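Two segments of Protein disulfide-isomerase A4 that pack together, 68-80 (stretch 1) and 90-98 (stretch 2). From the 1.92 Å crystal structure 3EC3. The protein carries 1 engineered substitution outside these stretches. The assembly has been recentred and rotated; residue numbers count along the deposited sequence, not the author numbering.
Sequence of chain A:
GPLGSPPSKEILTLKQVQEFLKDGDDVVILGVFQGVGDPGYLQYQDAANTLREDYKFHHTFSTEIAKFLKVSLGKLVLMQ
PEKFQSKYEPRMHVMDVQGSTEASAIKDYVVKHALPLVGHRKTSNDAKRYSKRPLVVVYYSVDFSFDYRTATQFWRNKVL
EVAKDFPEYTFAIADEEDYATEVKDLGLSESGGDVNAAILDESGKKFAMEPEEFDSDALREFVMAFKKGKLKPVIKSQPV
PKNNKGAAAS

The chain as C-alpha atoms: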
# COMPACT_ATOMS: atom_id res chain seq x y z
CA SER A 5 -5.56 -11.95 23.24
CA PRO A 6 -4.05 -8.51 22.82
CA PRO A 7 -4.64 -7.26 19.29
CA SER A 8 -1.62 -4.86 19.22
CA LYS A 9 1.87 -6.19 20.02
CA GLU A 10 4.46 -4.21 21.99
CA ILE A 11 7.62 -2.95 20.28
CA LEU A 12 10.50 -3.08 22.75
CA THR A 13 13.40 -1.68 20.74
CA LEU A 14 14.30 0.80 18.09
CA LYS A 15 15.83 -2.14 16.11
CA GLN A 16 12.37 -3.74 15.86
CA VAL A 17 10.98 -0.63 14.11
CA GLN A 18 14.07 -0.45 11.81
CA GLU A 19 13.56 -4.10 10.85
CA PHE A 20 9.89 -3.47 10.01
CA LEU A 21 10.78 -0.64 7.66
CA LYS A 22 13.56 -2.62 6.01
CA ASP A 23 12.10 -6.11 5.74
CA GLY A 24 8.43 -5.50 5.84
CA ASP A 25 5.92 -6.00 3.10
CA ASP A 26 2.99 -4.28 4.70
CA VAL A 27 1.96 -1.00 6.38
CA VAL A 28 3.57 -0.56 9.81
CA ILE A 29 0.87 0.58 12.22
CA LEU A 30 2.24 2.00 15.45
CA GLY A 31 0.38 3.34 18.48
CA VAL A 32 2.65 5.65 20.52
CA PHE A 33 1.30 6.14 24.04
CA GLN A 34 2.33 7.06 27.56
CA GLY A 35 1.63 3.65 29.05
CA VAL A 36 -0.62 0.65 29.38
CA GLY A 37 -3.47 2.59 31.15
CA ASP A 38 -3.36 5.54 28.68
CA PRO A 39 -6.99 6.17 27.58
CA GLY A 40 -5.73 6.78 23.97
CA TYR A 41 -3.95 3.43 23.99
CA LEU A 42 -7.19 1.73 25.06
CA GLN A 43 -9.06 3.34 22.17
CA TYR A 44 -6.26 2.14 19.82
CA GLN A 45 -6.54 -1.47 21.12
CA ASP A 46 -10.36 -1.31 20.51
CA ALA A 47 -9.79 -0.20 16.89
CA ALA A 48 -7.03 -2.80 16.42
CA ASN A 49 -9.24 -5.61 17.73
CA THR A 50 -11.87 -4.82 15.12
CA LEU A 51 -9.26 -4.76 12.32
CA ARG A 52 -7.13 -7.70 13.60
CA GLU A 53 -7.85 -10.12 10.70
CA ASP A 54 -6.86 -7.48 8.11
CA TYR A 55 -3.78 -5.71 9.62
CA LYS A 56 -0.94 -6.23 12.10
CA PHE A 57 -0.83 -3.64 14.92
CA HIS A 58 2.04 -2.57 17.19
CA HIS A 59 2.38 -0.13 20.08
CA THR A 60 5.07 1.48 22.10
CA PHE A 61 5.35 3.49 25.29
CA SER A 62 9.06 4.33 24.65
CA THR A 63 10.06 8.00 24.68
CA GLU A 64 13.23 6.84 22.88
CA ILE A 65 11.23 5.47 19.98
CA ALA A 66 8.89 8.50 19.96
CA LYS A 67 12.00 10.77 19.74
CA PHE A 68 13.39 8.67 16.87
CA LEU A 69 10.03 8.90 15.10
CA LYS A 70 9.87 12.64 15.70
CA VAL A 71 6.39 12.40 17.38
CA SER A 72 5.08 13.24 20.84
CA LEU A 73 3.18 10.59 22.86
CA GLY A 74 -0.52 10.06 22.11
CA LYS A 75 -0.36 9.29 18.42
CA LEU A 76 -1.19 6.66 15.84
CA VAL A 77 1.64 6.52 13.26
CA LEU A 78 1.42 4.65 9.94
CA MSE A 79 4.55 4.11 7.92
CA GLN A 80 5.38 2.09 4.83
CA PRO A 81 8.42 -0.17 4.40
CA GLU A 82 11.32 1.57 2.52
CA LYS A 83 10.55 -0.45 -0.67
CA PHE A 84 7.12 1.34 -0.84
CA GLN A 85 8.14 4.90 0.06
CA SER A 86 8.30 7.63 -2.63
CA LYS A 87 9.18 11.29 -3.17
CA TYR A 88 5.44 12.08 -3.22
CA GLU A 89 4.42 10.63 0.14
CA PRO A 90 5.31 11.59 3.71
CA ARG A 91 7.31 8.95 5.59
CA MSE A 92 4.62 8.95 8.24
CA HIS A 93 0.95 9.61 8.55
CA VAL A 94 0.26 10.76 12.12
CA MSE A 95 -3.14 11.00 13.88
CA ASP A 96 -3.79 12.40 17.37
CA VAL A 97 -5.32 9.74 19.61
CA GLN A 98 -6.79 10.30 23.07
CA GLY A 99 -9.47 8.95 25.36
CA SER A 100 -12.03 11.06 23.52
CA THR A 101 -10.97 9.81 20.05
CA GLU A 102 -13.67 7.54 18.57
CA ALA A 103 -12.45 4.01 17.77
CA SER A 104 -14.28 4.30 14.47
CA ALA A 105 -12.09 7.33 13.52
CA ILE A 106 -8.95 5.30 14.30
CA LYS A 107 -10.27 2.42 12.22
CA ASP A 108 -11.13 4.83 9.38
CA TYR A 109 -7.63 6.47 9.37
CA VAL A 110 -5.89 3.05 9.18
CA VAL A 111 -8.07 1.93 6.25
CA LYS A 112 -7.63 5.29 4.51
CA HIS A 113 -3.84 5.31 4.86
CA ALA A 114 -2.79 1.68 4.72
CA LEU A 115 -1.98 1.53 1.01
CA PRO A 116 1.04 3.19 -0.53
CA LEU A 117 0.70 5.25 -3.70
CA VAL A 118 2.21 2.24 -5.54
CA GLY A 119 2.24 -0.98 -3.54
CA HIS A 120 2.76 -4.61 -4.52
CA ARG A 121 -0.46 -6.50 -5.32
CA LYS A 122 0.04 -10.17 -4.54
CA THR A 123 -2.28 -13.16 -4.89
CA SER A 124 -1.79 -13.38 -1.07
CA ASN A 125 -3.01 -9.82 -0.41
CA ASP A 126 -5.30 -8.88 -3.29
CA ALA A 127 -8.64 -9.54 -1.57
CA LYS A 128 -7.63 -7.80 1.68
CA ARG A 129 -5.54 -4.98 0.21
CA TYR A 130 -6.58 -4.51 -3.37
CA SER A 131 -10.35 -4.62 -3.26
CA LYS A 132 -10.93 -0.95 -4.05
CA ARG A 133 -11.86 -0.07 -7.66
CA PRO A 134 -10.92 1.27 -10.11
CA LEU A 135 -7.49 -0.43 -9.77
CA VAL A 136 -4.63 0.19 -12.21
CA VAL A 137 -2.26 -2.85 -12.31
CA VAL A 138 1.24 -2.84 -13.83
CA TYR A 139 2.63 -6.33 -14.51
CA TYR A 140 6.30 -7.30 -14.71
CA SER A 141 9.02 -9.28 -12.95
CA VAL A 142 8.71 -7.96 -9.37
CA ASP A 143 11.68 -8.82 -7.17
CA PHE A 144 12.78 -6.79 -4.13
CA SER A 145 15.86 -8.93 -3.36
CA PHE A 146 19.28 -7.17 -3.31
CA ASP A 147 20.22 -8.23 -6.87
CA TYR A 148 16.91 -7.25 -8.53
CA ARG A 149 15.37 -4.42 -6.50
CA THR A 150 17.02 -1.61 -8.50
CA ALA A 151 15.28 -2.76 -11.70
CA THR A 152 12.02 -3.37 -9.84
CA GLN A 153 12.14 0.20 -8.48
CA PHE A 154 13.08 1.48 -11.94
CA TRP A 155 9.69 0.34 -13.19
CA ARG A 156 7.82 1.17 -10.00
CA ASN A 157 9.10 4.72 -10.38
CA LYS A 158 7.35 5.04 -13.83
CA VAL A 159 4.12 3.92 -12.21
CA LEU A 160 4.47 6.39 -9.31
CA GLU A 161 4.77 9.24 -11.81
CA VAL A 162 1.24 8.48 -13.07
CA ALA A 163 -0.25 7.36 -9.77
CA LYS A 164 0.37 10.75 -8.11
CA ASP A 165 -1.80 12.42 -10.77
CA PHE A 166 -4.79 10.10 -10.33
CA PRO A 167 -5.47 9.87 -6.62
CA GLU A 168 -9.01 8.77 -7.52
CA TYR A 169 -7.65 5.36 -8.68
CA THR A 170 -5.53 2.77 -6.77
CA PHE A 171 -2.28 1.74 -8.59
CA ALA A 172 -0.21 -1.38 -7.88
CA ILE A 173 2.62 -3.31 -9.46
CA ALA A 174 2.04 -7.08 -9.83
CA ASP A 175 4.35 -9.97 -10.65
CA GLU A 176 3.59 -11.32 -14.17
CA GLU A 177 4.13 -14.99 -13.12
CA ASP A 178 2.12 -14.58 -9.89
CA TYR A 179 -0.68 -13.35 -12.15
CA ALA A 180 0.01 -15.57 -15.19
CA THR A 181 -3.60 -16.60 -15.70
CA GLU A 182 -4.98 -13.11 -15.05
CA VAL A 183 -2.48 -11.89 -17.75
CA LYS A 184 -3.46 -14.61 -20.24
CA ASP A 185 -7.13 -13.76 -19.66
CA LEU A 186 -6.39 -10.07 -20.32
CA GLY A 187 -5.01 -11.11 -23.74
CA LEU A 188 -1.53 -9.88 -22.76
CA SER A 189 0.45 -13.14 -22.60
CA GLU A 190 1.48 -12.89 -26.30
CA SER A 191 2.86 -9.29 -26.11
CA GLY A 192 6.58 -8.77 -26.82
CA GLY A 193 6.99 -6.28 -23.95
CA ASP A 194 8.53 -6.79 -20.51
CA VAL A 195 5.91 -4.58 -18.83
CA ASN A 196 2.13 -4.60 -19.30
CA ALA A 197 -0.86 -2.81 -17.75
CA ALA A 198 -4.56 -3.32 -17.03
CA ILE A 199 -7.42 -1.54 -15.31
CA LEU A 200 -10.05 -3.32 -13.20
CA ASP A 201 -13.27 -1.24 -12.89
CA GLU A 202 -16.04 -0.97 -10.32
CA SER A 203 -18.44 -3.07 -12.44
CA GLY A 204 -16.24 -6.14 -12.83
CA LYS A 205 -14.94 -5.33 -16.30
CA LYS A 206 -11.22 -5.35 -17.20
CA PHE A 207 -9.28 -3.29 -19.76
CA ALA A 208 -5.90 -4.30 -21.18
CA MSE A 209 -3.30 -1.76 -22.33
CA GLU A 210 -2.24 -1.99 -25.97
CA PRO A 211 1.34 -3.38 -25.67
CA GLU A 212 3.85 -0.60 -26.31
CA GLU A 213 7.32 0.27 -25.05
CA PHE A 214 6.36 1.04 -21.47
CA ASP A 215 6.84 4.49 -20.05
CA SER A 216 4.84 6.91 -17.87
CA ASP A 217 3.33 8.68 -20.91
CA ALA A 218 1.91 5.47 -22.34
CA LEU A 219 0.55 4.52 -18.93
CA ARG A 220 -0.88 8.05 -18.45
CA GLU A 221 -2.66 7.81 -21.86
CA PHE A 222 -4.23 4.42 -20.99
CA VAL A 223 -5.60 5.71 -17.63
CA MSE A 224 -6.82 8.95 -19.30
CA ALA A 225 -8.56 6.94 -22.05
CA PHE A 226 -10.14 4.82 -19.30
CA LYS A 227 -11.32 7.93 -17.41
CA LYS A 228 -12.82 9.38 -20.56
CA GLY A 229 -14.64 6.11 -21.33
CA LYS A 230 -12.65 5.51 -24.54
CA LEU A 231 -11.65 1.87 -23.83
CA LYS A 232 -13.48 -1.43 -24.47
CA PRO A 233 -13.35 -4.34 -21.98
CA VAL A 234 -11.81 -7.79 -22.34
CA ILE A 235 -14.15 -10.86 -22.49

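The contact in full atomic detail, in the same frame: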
# COMPACT_ATOMS: atom_id res chain seq x y z
N PHE A 68 12.97 9.16 18.19
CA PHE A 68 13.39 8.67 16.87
C PHE A 68 12.37 8.96 15.79
O PHE A 68 12.74 9.37 14.68
CB PHE A 68 13.73 7.17 16.90
CG PHE A 68 13.95 6.56 15.55
CD1 PHE A 68 12.93 5.86 14.91
CD2 PHE A 68 15.19 6.66 14.91
CE1 PHE A 68 13.14 5.26 13.64
CE2 PHE A 68 15.40 6.08 13.64
CZ PHE A 68 14.39 5.39 13.01
N LEU A 69 11.09 8.74 16.09
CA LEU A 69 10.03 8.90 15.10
C LEU A 69 9.60 10.34 14.92
O LEU A 69 8.73 10.62 14.09
CB LEU A 69 8.79 8.10 15.47
CG LEU A 69 8.95 6.59 15.47
CD1 LEU A 69 7.61 5.98 15.88
CD2 LEU A 69 9.43 6.10 14.11
N LYS A 70 10.17 11.22 15.72
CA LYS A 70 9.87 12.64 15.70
C LYS A 70 8.37 12.95 16.01
O LYS A 70 7.79 13.87 15.45
CB LYS A 70 10.42 13.27 14.39
CG LYS A 70 11.96 13.10 14.26
CD LYS A 70 12.67 14.19 13.35
CE LYS A 70 14.04 14.61 13.93
NZ LYS A 70 14.67 15.83 13.23
N VAL A 71 7.80 12.20 16.96
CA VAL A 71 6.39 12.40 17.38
C VAL A 71 6.31 12.55 18.89
O VAL A 71 7.15 12.00 19.61
CB VAL A 71 5.45 11.23 16.94
CG1 VAL A 71 5.43 11.04 15.42
CG2 VAL A 71 5.79 9.91 17.67
N SER A 72 5.31 13.26 19.39
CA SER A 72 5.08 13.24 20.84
C SER A 72 4.21 12.01 21.18
O SER A 72 3.79 11.27 20.27
CB SER A 72 4.46 14.54 21.35
OG SER A 72 3.33 14.86 20.58
N LEU A 73 3.98 11.76 22.46
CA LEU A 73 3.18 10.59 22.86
C LEU A 73 1.72 10.90 22.54
O LEU A 73 1.33 12.08 22.48
CB LEU A 73 3.41 10.22 24.35
CG LEU A 73 4.87 9.85 24.74
CD1 LEU A 73 5.07 9.69 26.27
CD2 LEU A 73 5.39 8.63 24.01
N GLY A 74 0.92 9.88 22.31
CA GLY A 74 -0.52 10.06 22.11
C GLY A 74 -0.86 10.12 20.64
O GLY A 74 -1.66 10.95 20.21
N LYS A 75 -0.22 9.25 19.86
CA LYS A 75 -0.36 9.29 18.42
C LYS A 75 -0.52 7.89 17.80
O LYS A 75 0.02 6.89 18.28
CB LYS A 75 0.89 9.94 17.77
CG LYS A 75 1.32 11.33 18.33
CD LYS A 75 0.42 12.43 17.88
CE LYS A 75 0.85 13.78 18.46
NZ LYS A 75 -0.35 14.65 18.49
N LEU A 76 -1.21 7.83 16.67
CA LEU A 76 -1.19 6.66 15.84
C LEU A 76 -0.31 7.02 14.62
O LEU A 76 -0.54 8.05 13.97
CB LEU A 76 -2.63 6.40 15.39
CG LEU A 76 -3.12 5.16 14.66
CD1 LEU A 76 -3.87 5.50 13.38
CD2 LEU A 76 -2.10 4.00 14.56
N VAL A 77 0.68 6.19 14.29
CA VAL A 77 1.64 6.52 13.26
C VAL A 77 1.56 5.36 12.26
O VAL A 77 1.62 4.20 12.67
CB VAL A 77 3.07 6.63 13.84
CG1 VAL A 77 4.07 6.89 12.72
CG2 VAL A 77 3.15 7.74 14.95
N LEU A 78 1.42 5.67 10.98
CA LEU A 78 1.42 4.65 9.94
C LEU A 78 2.58 4.97 9.02
O LEU A 78 2.71 6.14 8.54
CB LEU A 78 0.13 4.68 9.13
CG LEU A 78 -0.98 3.70 9.59
CD1 LEU A 78 -1.65 4.31 10.73
CD2 LEU A 78 -1.99 3.48 8.41
N MSE A 79 3.40 3.96 8.77
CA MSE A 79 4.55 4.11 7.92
C MSE A 79 4.60 2.96 6.94
O MSE A 79 4.07 1.88 7.21
CB MSE A 79 5.80 4.12 8.78
CG MSE A 79 5.86 5.30 9.72
SE MSE A 79 7.43 5.15 10.88
CE MSE A 79 6.68 3.84 12.13
N GLN A 80 5.21 3.19 5.78
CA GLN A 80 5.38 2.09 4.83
C GLN A 80 6.82 1.59 4.90
O GLN A 80 7.71 2.38 5.17
CB GLN A 80 5.08 2.58 3.40
CG GLN A 80 3.64 2.97 3.19
CD GLN A 80 2.66 1.80 3.23
OE1 GLN A 80 3.04 0.64 3.06
NE2 GLN A 80 1.41 2.11 3.45
N PRO A 90 4.57 11.39 2.46
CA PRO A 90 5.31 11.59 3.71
C PRO A 90 5.77 10.24 4.24
O PRO A 90 5.12 9.21 3.94
CB PRO A 90 4.27 12.22 4.65
CG PRO A 90 2.93 11.87 4.06
CD PRO A 90 3.12 11.69 2.58
N ARG A 91 6.88 10.19 4.99
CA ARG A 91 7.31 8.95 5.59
C ARG A 91 6.35 8.46 6.66
O ARG A 91 6.33 7.27 6.99
CB ARG A 91 8.70 9.09 6.19
CG ARG A 91 9.77 9.42 5.14
CD ARG A 91 10.42 8.17 4.68
NE ARG A 91 11.45 8.39 3.67
CZ ARG A 91 12.76 8.38 3.92
NH1 ARG A 91 13.20 8.17 5.17
NH2 ARG A 91 13.63 8.58 2.93
N MSE A 92 5.59 9.38 7.24
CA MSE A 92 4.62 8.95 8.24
C MSE A 92 3.33 9.68 8.11
O MSE A 92 3.32 10.88 7.78
CB MSE A 92 5.16 9.06 9.67
CG MSE A 92 6.12 10.15 9.99
SE MSE A 92 6.79 9.64 11.83
CE MSE A 92 8.47 8.95 11.27
N HIS A 93 2.24 8.97 8.34
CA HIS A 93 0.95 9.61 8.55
C HIS A 93 0.66 9.52 10.04
O HIS A 93 0.71 8.43 10.59
CB HIS A 93 -0.11 8.91 7.74
CG HIS A 93 -0.12 9.35 6.30
ND1 HIS A 93 0.51 8.64 5.31
CD2 HIS A 93 -0.69 10.41 5.69
CE1 HIS A 93 0.31 9.24 4.14
NE2 HIS A 93 -0.42 10.31 4.34
N VAL A 94 0.38 10.67 10.67
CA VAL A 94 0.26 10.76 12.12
C VAL A 94 -1.11 11.32 12.52
O VAL A 94 -1.54 12.37 11.99
CB VAL A 94 1.39 11.66 12.71
CG1 VAL A 94 1.28 11.75 14.22
CG2 VAL A 94 2.77 11.09 12.33
N MSE A 95 -1.82 10.59 13.39
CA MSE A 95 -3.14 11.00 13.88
C MSE A 95 -3.09 11.13 15.39
O MSE A 95 -2.53 10.28 16.06
CB MSE A 95 -4.21 9.98 13.51
CG MSE A 95 -5.60 10.34 14.03
SE MSE A 95 -6.85 8.91 13.61
CE MSE A 95 -6.14 7.63 14.52
N ASP A 96 -3.65 12.23 15.91
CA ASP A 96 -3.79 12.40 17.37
C ASP A 96 -4.77 11.38 17.88
O ASP A 96 -5.82 11.20 17.28
CB ASP A 96 -4.33 13.81 17.74
CG ASP A 96 -3.40 14.95 17.30
OD1 ASP A 96 -2.26 14.67 16.85
OD2 ASP A 96 -3.81 16.15 17.41
N VAL A 97 -4.43 10.72 19.00
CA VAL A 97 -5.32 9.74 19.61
C VAL A 97 -5.39 9.93 21.12
O VAL A 97 -4.37 9.78 21.81
CB VAL A 97 -4.92 8.26 19.31
CG1 VAL A 97 -5.86 7.29 20.04
CG2 VAL A 97 -4.96 7.96 17.81
N GLN A 98 -6.58 10.29 21.62
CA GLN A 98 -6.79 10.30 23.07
C GLN A 98 -8.04 9.56 23.51
O GLN A 98 -8.67 8.87 22.73
CB GLN A 98 -6.78 11.71 23.62
CG GLN A 98 -7.62 12.66 22.87
CD GLN A 98 -6.98 14.00 22.85
OE1 GLN A 98 -7.50 14.95 23.40
NE2 GLN A 98 -5.78 14.07 22.26
O HOH W 1 2.46 5.93 5.70
O HOH W 2 6.57 5.49 5.07

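The two stretches form an antiparallel pair of neighbouring beta strands, held by a regular backbone ladder and reinforced by apolar side chains and one salt bridge. Strand 75-79 runs against strand 93-96, with 163° between their directions and 4.6 Å between their axes at closest approach.

Leu76 and Met95 form one hydrogen-bonded pair: Leu76 N donates to Met95 O at 2.8 Å, and Met95 N returns a bond to Leu76 O at 2.9 Å. Leu78 and His93 repeat the pattern, with Leu78 N to His93 O and His93 N to Leu78 O both at 2.9 Å. Val97 N extends the ladder to Gly74 O at 3.0 Å. Between these pairs, Val77 faces Val94 without direct backbone hydrogen bonds, but the CA of Val77 lies 3.4 Å from His93 O, a CA-H...O contact. Gly74 has a positive phi, and at its backbone angles a CB would be jammed against the preceding carbonyl oxygen.

Side chains alternate between the two faces of the sheet. Lys75, Val77, Val94 and Asp96 share one face. There Lys75 NZ meets Asp96 OD1 at 2.5 Å, a short salt bridge of opposite charges. The aliphatic part of the lysine also packs on Val94, with CD of Lys75 3.8 Å from CG1 of Val94. Val71 CG1 reaches Val94 CG2 at 4.1 Å.

On the other face, Leu76 CD1 touches CE of Met95 at 3.3 Å, a tight apolar contact. Leu76 CB also lies 3.7 Å from Val97 CG2.

Met92, a selenomethionine, gathers several partners. Its CB lies 3.9 Å from Val77 CG1 and 3.8 Å from Met79 CG, and its SE is 3.1 Å from Leu69 O.

Beyond the ladder, water 2 links the stretches: it accepts from Gln80 N at 2.8 Å and donates to Arg91 O at 2.6 Å.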